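Putative aldehyde dehydrogenase (Burkholderia cenocepacia, PDB 4YWE) probably oxidises aldehydes with NAD or NADP as electron acceptor, and binds calcium and magnesium ions. Local coordinates at residues W20-P23 / A24-T28; V180-E184 / D185-S189; V283-G286 / G287-S291. All coordinates share one frame; numbering follows the deposited sequence.

Overall arrangement
The three contacts follow one another along the chain without nesting or crossing, and each closes a short local loop. Contact 1 (20-28) turns the chain from the N-terminal hairpin toward strand 28-33 at the periphery, about 28 Å from the chain's centre. Contact 2 (180-189) carries strand 177-182, part of one mixed sheet, into helix 188-200 beside the calcium ion; Trp20 of contact 1 reaches that helix through a weak hydrogen bond to Glu195. Contact 3 (283-291) joins helix 271-283 to strand 293-299, in a second mixed sheet. Contacts 2 and 3 have centres about 18 Å apart, and Trp157 bridges them, touching Ala183, Ala186 and Gln288.

Contact 1: W20-P23 / A24-T28; sequences WTLP and AQLET
Pro23 and Leu26 meet at the two ends of a type I beta turn that bends the chain just after strand 19-21. Its defining hydrogen bond runs from Leu26 N to Pro23 O at 3.1 Å, with an N-H...O angle of 142°. Ala24 and Gln25 occupy the two corners; the small Ala24 sits against helix 48-63, where its N also donates to Asp50 OD1. Proline suits the first position because it needs no N-H there and holds its own phi fixed on the way into the bend.

The apolar contacts flank this bond. Leu22 and Leu26 lie obliquely across one another, Leu26 CD2 resting 4.0 Å from Leu22 CB and 4.1 Å from Leu22 CD1. Leu26 CG stands beside its own backbone N (chi1 -57°), which brings the CD2 branch back over the turn to within 3.4 Å of Pro23 O. The buried Pro23 ring packs with CG 3.8 Å from Leu26 CA and 3.6 Å from Glu27 O, while in the fold it lies against His14 and Asp50.

The chemistry is therefore lopsided: one backbone bond closes the bend, and hydrocarbon is laid alongside it. The Pro23 ring faces inward, whereas the leucine pair lies at the surface, so Leu26 CD2 partly screens the accepting carbonyl from that side.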
loop_
_atom_site.group_PDB
_atom_site.type_symbol
_atom_site.label_atom_id
_atom_site.label_comp_id
_atom_site.label_asym_id
_atom_site.label_seq_id
_atom_site.Cartn_x
_atom_site.Cartn_y
_atom_site.Cartn_z
ATOM N N TRP A 20 -27.703 -27.500 -14.745
ATOM C CA TRP A 20 -28.648 -27.782 -13.672
ATOM C C TRP A 20 -28.746 -29.286 -13.445
ATOM O O TRP A 20 -29.134 -30.037 -14.338
ATOM C CB TRP A 20 -30.019 -27.185 -13.989
ATOM C CG TRP A 20 -29.996 -25.691 -14.038
ATOM C CD1 TRP A 20 -30.067 -24.904 -15.151
ATOM C CD2 TRP A 20 -29.870 -24.799 -12.924
ATOM N NE1 TRP A 20 -30.004 -23.578 -14.798
ATOM C CE2 TRP A 20 -29.883 -23.486 -13.436
ATOM C CE3 TRP A 20 -29.753 -24.983 -11.543
ATOM C CZ2 TRP A 20 -29.782 -22.365 -12.615
ATOM C CZ3 TRP A 20 -29.656 -23.867 -10.730
ATOM C CH2 TRP A 20 -29.670 -22.575 -11.269
ATOM N N THR A 21 -28.382 -29.715 -12.241
ATOM C CA THR A 21 -28.255 -31.134 -11.936
ATOM C C THR A 21 -29.196 -31.565 -10.816
ATOM O O THR A 21 -29.298 -30.900 -9.784
ATOM C CB THR A 21 -26.806 -31.485 -11.532
ATOM O OG1 THR A 21 -25.900 -31.018 -12.540
ATOM C CG2 THR A 21 -26.640 -32.987 -11.363
ATOM N N LEU A 22 -29.884 -32.682 -11.030
ATOM C CA LEU A 22 -30.723 -33.280 -9.999
ATOM C C LEU A 22 -29.873 -33.707 -8.808
ATOM O O LEU A 22 -28.719 -34.104 -8.978
ATOM C CB LEU A 22 -31.485 -34.487 -10.554
ATOM C CG LEU A 22 -32.526 -34.228 -11.642
ATOM C CD1 LEU A 22 -33.121 -35.541 -12.126
ATOM C CD2 LEU A 22 -33.615 -33.306 -11.123
ATOM N N PRO A 23 -30.439 -33.621 -7.595
ATOM C CA PRO A 23 -29.730 -34.110 -6.409
ATOM C C PRO A 23 -29.462 -35.608 -6.511
ATOM O O PRO A 23 -30.251 -36.325 -7.128
ATOM C CB PRO A 23 -30.695 -33.792 -5.262
ATOM C CG PRO A 23 -32.036 -33.681 -5.910
ATOM C CD PRO A 23 -31.775 -33.098 -7.264
ATOM N N ALA A 24 -28.362 -36.067 -5.921
ATOM C CA ALA A 24 -27.954 -37.463 -6.032
ATOM C C ALA A 24 -28.995 -38.413 -5.446
ATOM O O ALA A 24 -29.138 -39.547 -5.904
ATOM C CB ALA A 24 -26.610 -37.673 -5.351
ATOM N N GLN A 25 -29.724 -37.946 -4.437
ATOM C CA GLN A 25 -30.700 -38.787 -3.754
ATOM C C GLN A 25 -32.135 -38.408 -4.119
ATOM O O GLN A 25 -33.089 -38.969 -3.576
ATOM C CB GLN A 25 -30.491 -38.714 -2.242
ATOM C CG GLN A 25 -29.173 -39.327 -1.791
ATOM C CD GLN A 25 -28.917 -39.152 -0.309
ATOM O OE1 GLN A 25 -29.848 -38.990 0.480
ATOM N NE2 GLN A 25 -27.646 -39.183 0.078
ATOM N N LEU A 26 -32.272 -37.451 -5.032
ATOM C CA LEU A 26 -33.555 -37.112 -5.650
ATOM C C LEU A 26 -34.649 -36.704 -4.661
ATOM O O LEU A 26 -35.803 -37.104 -4.811
ATOM C CB LEU A 26 -34.053 -38.292 -6.493
ATOM C CG LEU A 26 -33.119 -38.798 -7.594
ATOM C CD1 LEU A 26 -33.667 -40.071 -8.221
ATOM C CD2 LEU A 26 -32.903 -37.727 -8.651
ATOM N N GLU A 27 -34.292 -35.908 -3.658
ATOM C CA GLU A 27 -35.284 -35.391 -2.719
ATOM C C GLU A 27 -35.309 -33.865 -2.746
ATOM O O GLU A 27 -34.354 -33.231 -3.194
ATOM C CB GLU A 27 -35.011 -35.900 -1.303
ATOM C CG GLU A 27 -35.324 -37.377 -1.117
ATOM C CD GLU A 27 -35.221 -37.823 0.329
ATOM O OE1 GLU A 27 -35.957 -38.755 0.715
ATOM O OE2 GLU A 27 -34.405 -37.243 1.077
ATOM N N THR A 28 -36.405 -33.281 -2.271
ATOM C CA THR A 28 -36.608 -31.840 -2.375
ATOM C C THR A 28 -36.916 -31.173 -1.036
ATOM O O THR A 28 -37.252 -31.838 -0.055
ATOM C CB THR A 28 -37.755 -31.506 -3.348
ATOM O OG1 THR A 28 -38.972 -32.096 -2.873
ATOM C CG2 THR A 28 -37.450 -32.036 -4.743
#

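Contact 2: V180-E184 / D185-S189; sequences VKPAE and DACLS. With CA (calcium ion), chain K.
This is a local, mostly buried turn contact, lying where strand 177-182 gives way to helix 188-200. Pro182 and Cys187 close its base: Pro182 CB presses tightly on Cys187 CB at 3.5 Å, a fit that suits a compact ring and a small thiol side chain. Cys187 SG sits between its backbone N and carbonyl carbon (chi1 62°), 3.4 Å from Ala183 O. The same carbonyl receives a weak bond from Ala186 N, and a water ties Ala183 N to Ala186 O, joining the two arms again.

Lys181 curls forward along the chain, its NZ donating to Pro182 O at 2.8 Å and forming a salt bridge with Glu184 OE1 at 3.4 Å. Glu184 is bent at chi2 (-89°), which turns its carboxylate toward the lysine. Gly212 O and, weakly, Gly214 N engage the same pair, a placement consistent with the cofactor-ribose site of related enzymes.

At the far side Asp185 O binds the calcium ion at 2.6 Å, together with two waters, Val32 O and Asp99 OD1. Asp99 also accepts bonds from the N-H groups of Cys187, the N-cap, and Leu188. The whole is the strand-to-helix turn of a beta-alpha-beta unit in a Rossmann-like domain.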
loop_
_atom_site.group_PDB
_atom_site.type_symbol
_atom_site.label_atom_id
_atom_site.label_comp_id
_atom_site.label_asym_id
_atom_site.label_seq_id
_atom_site.Cartn_x
_atom_site.Cartn_y
_atom_site.Cartn_z
ATOM N N VAL A 180 -21.035 -22.915 -3.433
ATOM C CA VAL A 180 -21.957 -22.161 -2.591
ATOM C C VAL A 180 -23.065 -23.035 -2.011
ATOM O O VAL A 180 -23.749 -23.757 -2.736
ATOM C CB VAL A 180 -22.570 -20.988 -3.376
ATOM C CG1 VAL A 180 -23.497 -20.174 -2.485
ATOM C CG2 VAL A 180 -21.475 -20.111 -3.966
ATOM N N LYS A 181 -23.236 -22.955 -0.695
ATOM C CA LYS A 181 -24.349 -23.604 -0.016
ATOM C C LYS A 181 -25.250 -22.534 0.593
ATOM O O LYS A 181 -25.068 -22.150 1.748
ATOM C CB LYS A 181 -23.847 -24.564 1.066
ATOM C CG LYS A 181 -24.671 -25.839 1.222
ATOM C CD LYS A 181 -26.115 -25.557 1.619
ATOM C CE LYS A 181 -26.205 -24.922 2.998
ATOM N NZ LYS A 181 -27.622 -24.691 3.406
ATOM N N PRO A 182 -26.225 -22.045 -0.187
ATOM C CA PRO A 182 -27.131 -20.998 0.292
ATOM C C PRO A 182 -28.161 -21.534 1.285
ATOM O O PRO A 182 -28.277 -22.748 1.455
ATOM C CB PRO A 182 -27.798 -20.507 -0.992
ATOM C CG PRO A 182 -27.799 -21.703 -1.881
ATOM C CD PRO A 182 -26.530 -22.452 -1.571
ATOM N N ALA A 183 -28.896 -20.632 1.929
ATOM C CA ALA A 183 -29.811 -21.002 3.006
ATOM C C ALA A 183 -31.077 -21.677 2.494
ATOM O O ALA A 183 -31.633 -21.283 1.471
ATOM C CB ALA A 183 -30.173 -19.777 3.825
ATOM N N GLU A 184 -31.535 -22.687 3.226
ATOM C CA GLU A 184 -32.722 -23.445 2.844
ATOM C C GLU A 184 -34.001 -22.624 2.993
ATOM O O GLU A 184 -35.025 -22.943 2.389
ATOM C CB GLU A 184 -32.828 -24.727 3.676
ATOM C CG GLU A 184 -32.797 -24.514 5.185
ATOM C CD GLU A 184 -31.388 -24.528 5.757
ATOM O OE1 GLU A 184 -30.486 -23.911 5.151
ATOM O OE2 GLU A 184 -31.181 -25.162 6.813
ATOM N N ASP A 185 -33.938 -21.567 3.795
ATOM C CA ASP A 185 -35.110 -20.733 4.038
ATOM C C ASP A 185 -35.288 -19.670 2.956
ATOM O O ASP A 185 -36.385 -19.147 2.774
ATOM C CB ASP A 185 -35.018 -20.080 5.418
ATOM C CG ASP A 185 -35.319 -21.056 6.542
ATOM O OD1 ASP A 185 -36.410 -21.664 6.521
ATOM O OD2 ASP A 185 -34.463 -21.223 7.436
ATOM N N ALA A 186 -34.208 -19.359 2.242
ATOM C CA ALA A 186 -34.258 -18.411 1.128
ATOM C C ALA A 186 -32.992 -18.492 0.279
ATOM O O ALA A 186 -31.905 -18.149 0.744
ATOM C CB ALA A 186 -34.460 -16.988 1.641
ATOM N N CYS A 187 -33.134 -18.938 -0.967
ATOM C CA CYS A 187 -31.979 -19.071 -1.849
ATOM C C CYS A 187 -32.340 -19.037 -3.333
ATOM O O CYS A 187 -31.484 -19.273 -4.186
ATOM C CB CYS A 187 -31.228 -20.368 -1.543
ATOM S SG CYS A 187 -32.177 -21.883 -1.810
ATOM N N LEU A 188 -33.597 -18.742 -3.644
ATOM C CA LEU A 188 -34.051 -18.760 -5.032
ATOM C C LEU A 188 -33.413 -17.651 -5.865
ATOM O O LEU A 188 -33.197 -17.817 -7.066
ATOM C CB LEU A 188 -35.576 -18.650 -5.102
ATOM C CG LEU A 188 -36.354 -19.926 -4.773
ATOM C CD1 LEU A 188 -37.834 -19.745 -5.081
ATOM C CD2 LEU A 188 -35.783 -21.112 -5.535
ATOM N N SER A 189 -33.110 -16.524 -5.230
ATOM C CA SER A 189 -32.491 -15.407 -5.932
ATOM C C SER A 189 -31.085 -15.774 -6.395
ATOM O O SER A 189 -30.690 -15.455 -7.516
ATOM C CB SER A 189 -32.447 -14.164 -5.041
ATOM O OG SER A 189 -31.604 -14.369 -3.921
HETATM CA CA CA K . -38.710 -18.666 1.777
HETATM O O HOH W 1 -29.273 -18.060 0.823
HETATM O O HOH W 2 -39.328 -18.282 4.094
HETATM O O HOH W 3 -38.496 -21.137 2.345
#

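Contact 3: V283-G286 / G287-S291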
loop_
_atom_site.group_PDB
_atom_site.type_symbol
_atom_site.label_atom_id
_atom_site.label_comp_id
_atom_site.label_asym_id
_atom_site.label_seq_id
_atom_site.Cartn_x
_atom_site.Cartn_y
_atom_site.Cartn_z
ATOM N N VAL A 283 -35.534 -1.521 11.758
ATOM C CA VAL A 283 -36.763 -1.880 11.056
ATOM C C VAL A 283 -36.437 -2.595 9.745
ATOM O O VAL A 283 -37.181 -3.476 9.308
ATOM C CB VAL A 283 -37.647 -0.633 10.821
ATOM C CG1 VAL A 283 -38.748 -0.914 9.809
ATOM C CG2 VAL A 283 -38.249 -0.165 12.136
ATOM N N GLN A 284 -35.312 -2.225 9.137
ATOM C CA GLN A 284 -34.865 -2.828 7.880
ATOM C C GLN A 284 -34.782 -4.349 7.973
ATOM O O GLN A 284 -34.169 -4.890 8.895
ATOM C CB GLN A 284 -33.503 -2.263 7.472
ATOM C CG GLN A 284 -32.940 -2.846 6.186
ATOM C CD GLN A 284 -31.539 -2.343 5.883
ATOM O OE1 GLN A 284 -30.944 -1.614 6.677
ATOM N NE2 GLN A 284 -31.006 -2.734 4.731
ATOM N N ASN A 285 -35.411 -5.020 7.011
ATOM C CA ASN A 285 -35.447 -6.480 6.936
ATOM C C ASN A 285 -36.003 -7.097 8.219
ATOM O O ASN A 285 -35.580 -8.175 8.631
ATOM C CB ASN A 285 -34.050 -7.038 6.648
ATOM C CG ASN A 285 -34.089 -8.432 6.048
ATOM O OD1 ASN A 285 -34.996 -8.769 5.288
ATOM N ND2 ASN A 285 -33.102 -9.252 6.391
ATOM N N GLY A 286 -36.952 -6.406 8.845
ATOM C CA GLY A 286 -37.562 -6.883 10.073
ATOM C C GLY A 286 -36.578 -7.117 11.204
ATOM O O GLY A 286 -36.785 -7.988 12.049
ATOM N N GLY A 287 -35.498 -6.344 11.215
ATOM C CA GLY A 287 -34.469 -6.486 12.228
ATOM C C GLY A 287 -33.613 -7.726 12.047
ATOM O O GLY A 287 -32.751 -8.024 12.873
ATOM N N GLN A 288 -33.855 -8.450 10.959
ATOM C CA GLN A 288 -33.102 -9.658 10.653
ATOM C C GLN A 288 -31.814 -9.294 9.922
ATOM O O GLN A 288 -31.620 -9.638 8.755
ATOM C CB GLN A 288 -33.953 -10.622 9.823
ATOM C CG GLN A 288 -35.229 -11.063 10.535
ATOM C CD GLN A 288 -36.139 -11.897 9.656
ATOM O OE1 GLN A 288 -36.540 -13.001 10.030
ATOM N NE2 GLN A 288 -36.483 -11.369 8.486
ATOM N N THR A 289 -30.945 -8.583 10.633
ATOM C CA THR A 289 -29.674 -8.115 10.098
ATOM C C THR A 289 -28.611 -8.234 11.183
ATOM O O THR A 289 -28.843 -7.841 12.325
ATOM C CB THR A 289 -29.767 -6.652 9.617
ATOM O OG1 THR A 289 -30.832 -6.523 8.664
ATOM C CG2 THR A 289 -28.459 -6.206 8.982
ATOM N N CYS A 290 -27.453 -8.786 10.829
ATOM C CA CYS A 290 -26.365 -8.973 11.787
ATOM C C CYS A 290 -25.957 -7.661 12.457
ATOM O O CYS A 290 -25.709 -7.621 13.662
ATOM C CB CYS A 290 -25.149 -9.600 11.100
ATOM S SG CYS A 290 -25.391 -11.303 10.537
ATOM N N SER A 291 -25.901 -6.591 11.671
ATOM C CA SER A 291 -25.439 -5.300 12.167
ATOM C C SER A 291 -26.592 -4.365 12.514
ATOM O O SER A 291 -26.428 -3.145 12.502
ATOM C CB SER A 291 -24.531 -4.632 11.133
ATOM O OG SER A 291 -25.255 -4.312 9.957
HETATM O O HOH W 4 -32.062 -4.480 10.481
#
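The turn within the family's cysteine signature brings Asn285 and Gln288 together through three hydrogen bonds. Asn285 ND2 donates to Gln288 O at 2.8 Å, with the acceptor tilted 25° from the amide plane. In return Asn285 O accepts from Gln288 N at 2.9 Å and, weakly, from Gln288 NE2 at 3.3 Å. Asn285 CG lies anti to the backbone N (chi1 -158°), which swings its amide toward the carbonyl of Gln288. Asn158 reinforces the arrangement by donating to that carbonyl, while Gln288 OE1 accepts from Ile332 N.

Asn285, Gly286 and Gly287 all have positive phi, giving two overlapping left-handed turns after helix 271-283, the second (Asn285 to Gln288) close to type I'; Gly287 N bonds to Gln284 O at 3.0 Å. Asparagine and glycine tolerate this backbone well. Gln288, centre of an inverse gamma turn, then redirects the chain toward Cys290, whose place in the Gly-Gln-Thr-Cys sequence is consistent with the nucleophilic cysteine of relatives.

Thr289 adds a hydroxyl at the edge of the loop. Its OG1 is 3.8 Å from Asn285 CB and reaches Gln284 O through a water, which donates to that carbonyl at 2.7 Å, while Tyr159 OH shares a hydrogen bond with the same hydroxyl.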